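Glyoxylate-induced Protein (Pseudomonas aeruginosa, PDB 1SQ4) is a double beta-barrel protein of the cupin superfamily that probably acts as a ureidoglycine aminohydrolase. Local coordinates at residues A[91-97]-A[114-120]. Numbering follows the deposited sequence.
Sequences EAVLFVV and PGGYAFI
Ala92 and Ile120 exchange a pair of backbone hydrogen bonds, Leu94 and Ala118 a second pair, and between them lies the non-hydrogen-bonded pair Val93 and Phe119: the alternation of an antiparallel sheet. Ala92 N reaches Ile120 O at 2.9 Å, and Leu94 N reaches Ala118 O at 2.7 Å. Toward Pro114, Gly115 and Gly116 together face Val96 in a G1 beta bulge, Gly115 (phi 109°) in its first position: Val96 N donates to Gly116 O while Val96 O accepts from Gly115 N, at 2.8 Å.

Apolar packing divides between two faces. On one, Val93 bridges two rings: CG1, anti to the backbone N (chi1 173°), lies over a face of Tyr117 in a CH-pi contact, 3.9 Å from the ring centroid, whereas CG2 meets the edge of Phe119, 3.9 Å from CD2. On the other face, Leu94 CB meets Ala118 CB at 4.0 Å, and Ala92 lies beside Ile120.

A polar contact is made by Glu91 OE2, in the plane of the Phe119 ring and 3.8 Å from CE2, the carboxylate turned 74° from it; Asp190 brings a like charge close to OE1.

Both strands belong to the first cupin domain, where strand 136-144 flanks 90-98 on the side away from 116-120. Strand 191-198 covers the Val93 face, with Val193 O taking a hydrogen bond from Tyr117 OH; on the Leu94 face, Trp140 of the adjoining strand packs alongside, and Val128 of strand 126-129 comes from another sheet.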
ATOM      1  N   GLU A  91      15.552  21.031 -32.191  1.00  7.80           N
ATOM      2  CA  GLU A  91      16.611  20.243 -32.807  1.00  7.63           C
ATOM      3  C   GLU A  91      15.978  18.860 -32.908  1.00  7.21           C
ATOM      4  O   GLU A  91      14.998  18.584 -32.216  1.00  8.58           O
ATOM      5  CB  GLU A  91      17.858  20.219 -31.921  1.00  5.71           C
ATOM      6  CG  GLU A  91      17.649  19.582 -30.567  1.00  8.53           C
ATOM      7  CD  GLU A  91      18.888  19.651 -29.684  1.00 10.38           C
ATOM      8  OE1 GLU A  91      18.846  20.377 -28.670  1.00 10.14           O
ATOM      9  OE2 GLU A  91      19.903  18.978 -30.000  1.00 11.09           O
ATOM     10  N   ALA A  92      16.510  17.995 -33.764  1.00  6.19           N
ATOM     11  CA  ALA A  92      15.924  16.669 -33.910  1.00  7.31           C
ATOM     12  C   ALA A  92      16.896  15.538 -34.247  1.00  7.46           C
ATOM     13  O   ALA A  92      18.074  15.750 -34.546  1.00  6.93           O
ATOM     14  CB  ALA A  92      14.815  16.708 -34.970  1.00  4.50           C
ATOM     15  N   VAL A  93      16.359  14.328 -34.177  1.00  7.02           N
ATOM     16  CA  VAL A  93      17.079  13.123 -34.514  1.00  7.11           C
ATOM     17  C   VAL A  93      16.049  12.212 -35.176  1.00  7.95           C
ATOM     18  O   VAL A  93      15.006  11.900 -34.590  1.00 10.05           O
ATOM     19  CB  VAL A  93      17.656  12.421 -33.275  1.00  6.42           C
ATOM     20  CG1 VAL A  93      18.250  11.085 -33.675  1.00  4.16           C
ATOM     21  CG2 VAL A  93      18.720  13.290 -32.631  1.00  6.69           C
ATOM     22  N   LEU A  94      16.327  11.817 -36.411  1.00  7.18           N
ATOM     23  CA  LEU A  94      15.437  10.937 -37.154  1.00  6.79           C
ATOM     24  C   LEU A  94      16.066   9.558 -37.182  1.00  7.11           C
ATOM     25  O   LEU A  94      17.255   9.404 -37.477  1.00  6.54           O
ATOM     26  CB  LEU A  94      15.236  11.460 -38.584  1.00  5.90           C
ATOM     27  CG  LEU A  94      13.971  12.248 -38.956  1.00  5.69           C
ATOM     28  CD1 LEU A  94      13.644  13.295 -37.920  1.00  3.72           C
ATOM     29  CD2 LEU A  94      14.173  12.888 -40.316  1.00  4.65           C
ATOM     30  N   PHE A  95      15.263   8.551 -36.867  1.00  7.92           N
ATOM     31  CA  PHE A  95      15.747   7.186 -36.846  1.00  8.87           C
ATOM     32  C   PHE A  95      14.748   6.261 -37.510  1.00 10.30           C
ATOM     33  O   PHE A  95      13.743   5.882 -36.903  1.00 12.16           O
ATOM     34  CB  PHE A  95      15.963   6.736 -35.405  1.00  7.68           C
ATOM     35  CG  PHE A  95      16.497   5.349 -35.289  1.00  8.02           C
ATOM     36  CD1 PHE A  95      17.788   5.058 -35.709  1.00  5.93           C
ATOM     37  CD2 PHE A  95      15.696   4.321 -34.804  1.00  7.68           C
ATOM     38  CE1 PHE A  95      18.273   3.766 -35.644  1.00  8.28           C
ATOM     39  CE2 PHE A  95      16.178   3.021 -34.735  1.00  7.58           C
ATOM     40  CZ  PHE A  95      17.465   2.739 -35.159  1.00  7.29           C
ATOM     41  N   VAL A  96      15.026   5.873 -38.747  1.00 10.41           N
ATOM     42  CA  VAL A  96      14.103   5.008 -39.462  1.00 12.21           C
ATOM     43  C   VAL A  96      14.180   3.554 -39.011  1.00 10.99           C
ATOM     44  O   VAL A  96      15.262   2.984 -38.891  1.00 10.76           O
ATOM     45  CB  VAL A  96      14.336   5.108 -40.974  1.00 12.38           C
ATOM     46  CG1 VAL A  96      15.787   4.878 -41.264  1.00 18.29           C
ATOM     47  CG2 VAL A  96      13.468   4.096 -41.709  1.00 14.20           C
ATOM     48  N   VAL A  97      13.012   2.967 -38.763  1.00 10.60           N
ATOM     49  CA  VAL A  97      12.938   1.584 -38.319  1.00 10.68           C
ATOM     50  C   VAL A  97      12.332   0.649 -39.360  1.00 13.20           C
ATOM     51  O   VAL A  97      12.494  -0.567 -39.276  1.00 15.21           O
ATOM     52  CB  VAL A  97      12.130   1.452 -37.012  1.00  8.47           C
ATOM     53  CG1 VAL A  97      12.862   2.142 -35.886  1.00  7.75           C
ATOM     54  CG2 VAL A  97      10.748   2.043 -37.190  1.00  6.62           C
ATOM     55  N   PRO A 114      16.260   1.423 -43.192  1.00 18.04           N
ATOM     56  CA  PRO A 114      16.039   1.146 -41.771  1.00 17.00           C
ATOM     57  C   PRO A 114      17.401   1.080 -41.084  1.00 15.26           C
ATOM     58  O   PRO A 114      18.325   0.414 -41.567  1.00 15.64           O
ATOM     59  CB  PRO A 114      15.309  -0.191 -41.796  1.00 15.34           C
ATOM     60  CG  PRO A 114      14.485  -0.070 -43.047  1.00 16.36           C
ATOM     61  CD  PRO A 114      15.502   0.483 -44.033  1.00 17.60           C
ATOM     62  N   GLY A 115      17.518   1.802 -39.975  1.00 13.09           N
ATOM     63  CA  GLY A 115      18.766   1.867 -39.241  1.00 10.69           C
ATOM     64  C   GLY A 115      19.358   3.252 -39.436  1.00 10.12           C
ATOM     65  O   GLY A 115      20.254   3.672 -38.703  1.00  8.58           O
ATOM     66  N   GLY A 116      18.832   3.970 -40.429  1.00 10.36           N
ATOM     67  CA  GLY A 116      19.308   5.310 -40.738  1.00  8.39           C
ATOM     68  C   GLY A 116      19.143   6.312 -39.616  1.00  7.61           C
ATOM     69  O   GLY A 116      18.050   6.478 -39.077  1.00  9.14           O
ATOM     70  N   TYR A 117      20.228   7.000 -39.279  1.00  7.02           N
ATOM     71  CA  TYR A 117      20.219   7.990 -38.197  1.00  6.33           C
ATOM     72  C   TYR A 117      20.529   9.383 -38.745  1.00  4.87           C
ATOM     73  O   TYR A 117      21.498   9.574 -39.467  1.00  5.24           O
ATOM     74  CB  TYR A 117      21.270   7.585 -37.156  1.00  6.68           C
ATOM     75  CG  TYR A 117      21.296   8.364 -35.851  1.00  5.94           C
ATOM     76  CD1 TYR A 117      20.776   7.813 -34.679  1.00  5.02           C
ATOM     77  CD2 TYR A 117      21.947   9.590 -35.764  1.00  5.10           C
ATOM     78  CE1 TYR A 117      20.920   8.450 -33.449  1.00  4.45           C
ATOM     79  CE2 TYR A 117      22.098  10.238 -34.543  1.00  6.42           C
ATOM     80  CZ  TYR A 117      21.587   9.660 -33.384  1.00  6.28           C
ATOM     81  OH  TYR A 117      21.787  10.287 -32.171  1.00  7.30           O
ATOM     82  N   ALA A 118      19.710  10.359 -38.387  1.00  5.27           N
ATOM     83  CA  ALA A 118      19.923  11.712 -38.872  1.00  5.08           C
ATOM     84  C   ALA A 118      19.761  12.752 -37.769  1.00  3.94           C
ATOM     85  O   ALA A 118      18.804  12.705 -37.000  1.00  5.14           O
ATOM     86  CB  ALA A 118      18.958  12.004 -40.020  1.00  3.17           C
ATOM     87  N   PHE A 119      20.716  13.676 -37.688  1.00  3.83           N
ATOM     88  CA  PHE A 119      20.681  14.744 -36.696  1.00  3.79           C
ATOM     89  C   PHE A 119      20.452  16.067 -37.407  1.00  5.32           C
ATOM     90  O   PHE A 119      21.209  16.463 -38.299  1.00  6.99           O
ATOM     91  CB  PHE A 119      21.984  14.811 -35.899  1.00  3.03           C
ATOM     92  CG  PHE A 119      22.044  15.976 -34.948  1.00  4.03           C
ATOM     93  CD1 PHE A 119      22.767  17.119 -35.273  1.00  4.94           C
ATOM     94  CD2 PHE A 119      21.311  15.964 -33.762  1.00  2.44           C
ATOM     95  CE1 PHE A 119      22.750  18.231 -34.439  1.00  3.08           C
ATOM     96  CE2 PHE A 119      21.288  17.070 -32.926  1.00  1.09           C
ATOM     97  CZ  PHE A 119      22.010  18.205 -33.267  1.00  2.59           C
ATOM     98  N   ILE A 120      19.400  16.753 -36.998  1.00  5.47           N
ATOM     99  CA  ILE A 120      19.039  18.010 -37.606  1.00  5.04           C
ATOM    100  C   ILE A 120      19.234  19.081 -36.571  1.00  3.74           C
ATOM    101  O   ILE A 120      18.649  19.015 -35.507  1.00  5.00           O
ATOM    102  CB  ILE A 120      17.579  17.966 -38.027  1.00  5.41           C
ATOM    103  CG1 ILE A 120      17.350  16.744 -38.911  1.00  5.91           C
ATOM    104  CG2 ILE A 120      17.190  19.226 -38.748  1.00  5.57           C
ATOM    105  CD1 ILE A 120      15.921  16.607 -39.348  1.00  8.05           C
TER